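Local coordinates for TfuB1 (Thermobifida fusca, PDB 6JX3), which probably recognises the leader region of a lasso peptide precursor in lasso peptide biosynthesis and binds zinc, through a small PqqD-like domain, at residues Ala86-Thr89 against Ser90-Asn94; Asn46-Ala49 against Ala50-Gln54. All coordinates share one frame; numbering follows the deposited sequence.

Contact 1. Residues Ala86-Thr89 against Ser90-Asn94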
# COMPACT_ATOMS: atom_id res chain seq x y z
N ALA A 86 7.74 -6.19 -1.49
CA ALA A 86 7.89 -5.37 -2.69
C ALA A 86 7.02 -4.12 -2.62
O ALA A 86 7.44 -3.05 -3.06
CB ALA A 86 7.53 -6.18 -3.93
N LEU A 87 5.81 -4.24 -2.08
CA LEU A 87 4.93 -3.08 -1.96
C LEU A 87 5.53 -2.06 -1.00
O LEU A 87 5.57 -0.86 -1.30
CB LEU A 87 3.54 -3.52 -1.50
CG LEU A 87 2.59 -2.34 -1.22
CD1 LEU A 87 2.33 -1.53 -2.49
CD2 LEU A 87 1.29 -2.85 -0.62
N VAL A 88 6.00 -2.53 0.16
CA VAL A 88 6.59 -1.62 1.14
C VAL A 88 7.82 -0.95 0.57
O VAL A 88 8.02 0.26 0.74
CB VAL A 88 6.91 -2.40 2.43
CG1 VAL A 88 7.91 -1.63 3.30
CG2 VAL A 88 5.63 -2.66 3.17
N THR A 89 8.64 -1.71 -0.15
CA THR A 89 9.79 -1.12 -0.81
C THR A 89 9.35 -0.05 -1.81
O THR A 89 9.96 1.02 -1.89
CB THR A 89 10.60 -2.22 -1.50
OG1 THR A 89 11.23 -3.03 -0.49
CG2 THR A 89 11.67 -1.61 -2.42
N SER A 90 8.27 -0.32 -2.56
CA SER A 90 7.80 0.65 -3.54
C SER A 90 7.23 1.89 -2.86
O SER A 90 7.41 3.02 -3.34
CB SER A 90 6.77 0.02 -4.47
OG SER A 90 6.34 0.94 -5.46
N LEU A 91 6.54 1.69 -1.74
CA LEU A 91 6.02 2.84 -1.00
C LEU A 91 7.15 3.71 -0.47
O LEU A 91 7.03 4.94 -0.45
CB LEU A 91 5.12 2.37 0.13
CG LEU A 91 3.83 1.74 -0.38
CD1 LEU A 91 3.12 1.04 0.77
CD2 LEU A 91 2.93 2.81 -0.99
N LYS A 92 8.25 3.09 -0.04
CA LYS A 92 9.40 3.88 0.40
C LYS A 92 10.09 4.53 -0.78
O LYS A 92 10.45 5.72 -0.72
CB LYS A 92 10.37 3.00 1.19
CG LYS A 92 9.80 2.56 2.52
CD LYS A 92 10.62 1.42 3.15
CE LYS A 92 10.04 1.06 4.51
NZ LYS A 92 10.75 -0.11 5.13
N GLU A 93 10.28 3.77 -1.87
CA GLU A 93 10.92 4.29 -3.07
C GLU A 93 10.23 5.55 -3.56
O GLU A 93 10.87 6.54 -3.92
CB GLU A 93 10.90 3.21 -4.17
CG GLU A 93 11.16 3.74 -5.58
CD GLU A 93 12.59 4.23 -5.74
OE1 GLU A 93 13.42 3.87 -4.88
OE2 GLU A 93 12.88 4.96 -6.72
N ASN A 94 8.91 5.52 -3.58
CA ASN A 94 8.13 6.59 -4.19
C ASN A 94 7.74 7.67 -3.20
O ASN A 94 6.96 8.56 -3.55
CB ASN A 94 6.91 5.99 -4.87
CG ASN A 94 7.29 5.17 -6.08
OD1 ASN A 94 7.22 3.94 -6.07
ND2 ASN A 94 7.76 5.85 -7.12
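The backbone N of Leu91 gives its hydrogen to the carbonyl oxygen of Leu87 at 2.8 Å, and Glu93 N does the same to Thr89 O, also at 2.8 Å. These are i to i+4 bonds of the last turns of helix 77-93, the C-terminal helix of this PqqD-like, winged-helix-related fold. Between them Lys92 N bonds to Val88 O, and Asn94, the first residue past the helix, still gives its N to Ser90 O.

The side chains sort by face. On the inner one, Leu87 and Leu91 slant across each other, CG of Leu87 meeting CD1 of Leu91 at 4.0 Å. The CG of Leu91 lies anti to its own carbonyl carbon (chi1 -68°), which folds the branch back until CG rests 3.3 Å from Leu87 O. Branched aliphatic residues suit this place because the pair also packs against helix 47-57 and apolar side chains of the bound peptide, Leu91 touching Val53 and Phe17 as well. Trimming Leu91 to an alanine would probably open a gap beside Leu87 CG and leave Val53 and Phe17 without this neighbour.

Away from the core, Thr89 and Lys92 are exposed, and Val88 lies between core and solvent, packing on Leu56. Thr89 turns its OG1 back to the carbonyl of Ala85, a bond that satisfies the hydroxyl within the helix. Lys92 runs extended beyond CG, both side chains pointing the same way as its CD, CE and NZ pass CG1 of Val88. The closest touch between these two side chains is Val88 CG1 to Lys92 CE, 3.6 Å.

Contact 2. Residues Asn46-Ala49 against Ala50-Gln54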
# COMPACT_ATOMS: atom_id res chain seq x y z
N ASN A 46 -4.32 -0.59 -5.53
CA ASN A 46 -5.39 -1.53 -5.83
C ASN A 46 -5.87 -2.16 -4.52
O ASN A 46 -5.41 -1.80 -3.43
CB ASN A 46 -4.95 -2.55 -6.88
CG ASN A 46 -3.96 -3.59 -6.36
OD1 ASN A 46 -3.38 -3.46 -5.29
ND2 ASN A 46 -3.77 -4.64 -7.15
N ASP A 47 -6.84 -3.08 -4.61
CA ASP A 47 -7.50 -3.54 -3.39
C ASP A 47 -6.53 -4.23 -2.45
O ASP A 47 -6.54 -3.99 -1.24
CB ASP A 47 -8.66 -4.47 -3.74
CG ASP A 47 -9.89 -3.72 -4.22
OD1 ASP A 47 -9.94 -2.48 -4.04
OD2 ASP A 47 -10.82 -4.37 -4.76
N THR A 48 -5.66 -5.09 -2.98
CA THR A 48 -4.72 -5.82 -2.14
C THR A 48 -3.69 -4.88 -1.53
O THR A 48 -3.36 -4.98 -0.35
CB THR A 48 -4.02 -6.89 -2.97
OG1 THR A 48 -5.00 -7.70 -3.63
CG2 THR A 48 -3.15 -7.77 -2.08
N ALA A 49 -3.17 -3.95 -2.34
CA ALA A 49 -2.22 -2.98 -1.80
C ALA A 49 -2.86 -2.16 -0.69
O ALA A 49 -2.23 -1.91 0.35
CB ALA A 49 -1.69 -2.07 -2.91
N ALA A 50 -4.11 -1.75 -0.88
CA ALA A 50 -4.79 -0.96 0.14
C ALA A 50 -4.97 -1.75 1.42
O ALA A 50 -4.78 -1.23 2.52
CB ALA A 50 -6.15 -0.48 -0.38
N LEU A 51 -5.33 -3.03 1.29
CA LEU A 51 -5.52 -3.90 2.44
C LEU A 51 -4.22 -4.06 3.21
O LEU A 51 -4.21 -3.99 4.45
CB LEU A 51 -6.02 -5.26 1.94
CG LEU A 51 -6.44 -6.40 2.84
CD1 LEU A 51 -7.26 -5.92 4.02
CD2 LEU A 51 -7.23 -7.37 1.98
N ILE A 52 -3.11 -4.24 2.50
CA ILE A 52 -1.82 -4.39 3.15
C ILE A 52 -1.45 -3.11 3.89
O ILE A 52 -1.05 -3.15 5.06
CB ILE A 52 -0.74 -4.76 2.13
CG1 ILE A 52 -1.01 -6.15 1.54
CG2 ILE A 52 0.65 -4.70 2.78
CD1 ILE A 52 -0.19 -6.47 0.30
N VAL A 53 -1.57 -1.96 3.22
CA VAL A 53 -1.19 -0.71 3.85
C VAL A 53 -2.06 -0.44 5.08
O VAL A 53 -1.56 -0.03 6.13
CB VAL A 53 -1.26 0.45 2.85
CG1 VAL A 53 -1.10 1.79 3.58
CG2 VAL A 53 -0.17 0.29 1.79
N GLN A 54 -3.37 -0.67 4.96
CA GLN A 54 -4.25 -0.45 6.10
C GLN A 54 -3.85 -1.32 7.29
O GLN A 54 -3.83 -0.85 8.43
CB GLN A 54 -5.70 -0.72 5.71
CG GLN A 54 -6.30 0.39 4.85
CD GLN A 54 -7.44 -0.10 3.98
OE1 GLN A 54 -7.87 -1.25 4.09
NE2 GLN A 54 -7.92 0.77 3.10
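Thr48 and Ile52 meet one turn apart near the start of helix 47-57, the methyl CG2 of Thr48, in the conformer described, lying 4.0 Å from CD1 of Ile52. With CG1 of Ile52 anti to its carbonyl carbon (chi1 -66°), the longer branch bends back over the preceding turn and brings CG1 to 3.2 Å from Thr48 O. This is the tight side: Ala49, small enough for a close helix approach, and Ile52 both pack on Leu87, while Ile52 also reaches Val65 and Leu69 of helix 62-72.

The other side is looser. Asp47 is exposed, its CB directed away from the following turn, and its negative charge would probably interact favourably with the positive end of the helix dipole.

Asn46 is the N-cap: its OD1 accepts from Ala49 N at 3.0 Å, the donor tilted 29° from the amide plane, while its backbone O receives Ala50 N at 2.9 Å. Both amide atoms of Asn46, and OG1 of Thr48 in that conformer, also bond to the bound peptide's backbone. One asparagine thus closes the helix start and helps read the peptide's main chain, probably largely regardless of sequence, with apolar packing from Thr48 and Ile52 added beside it.

In the fold
Contact 2 belongs to helix 47-57 and contact 1 to the end of helix 77-93; their centres are 13 Å apart, yet the two helices touch directly. Leu91 CD1 comes within 3.5 Å of Val53 CG2, and Leu87 CD2 within 3.7 Å of Ala49 CA, where the small alanine lets the leucine approach the backbone. Both contacts also reach the bound peptide, and they do so differently: 46-54 adds hydrogen bonds to apolar packing, whereas 86-94 offers packing on apolar side chains of the peptide. A zinc ion lies about 7 Å from the side chain of Leu51, and one about 11 Å from that of Lys92.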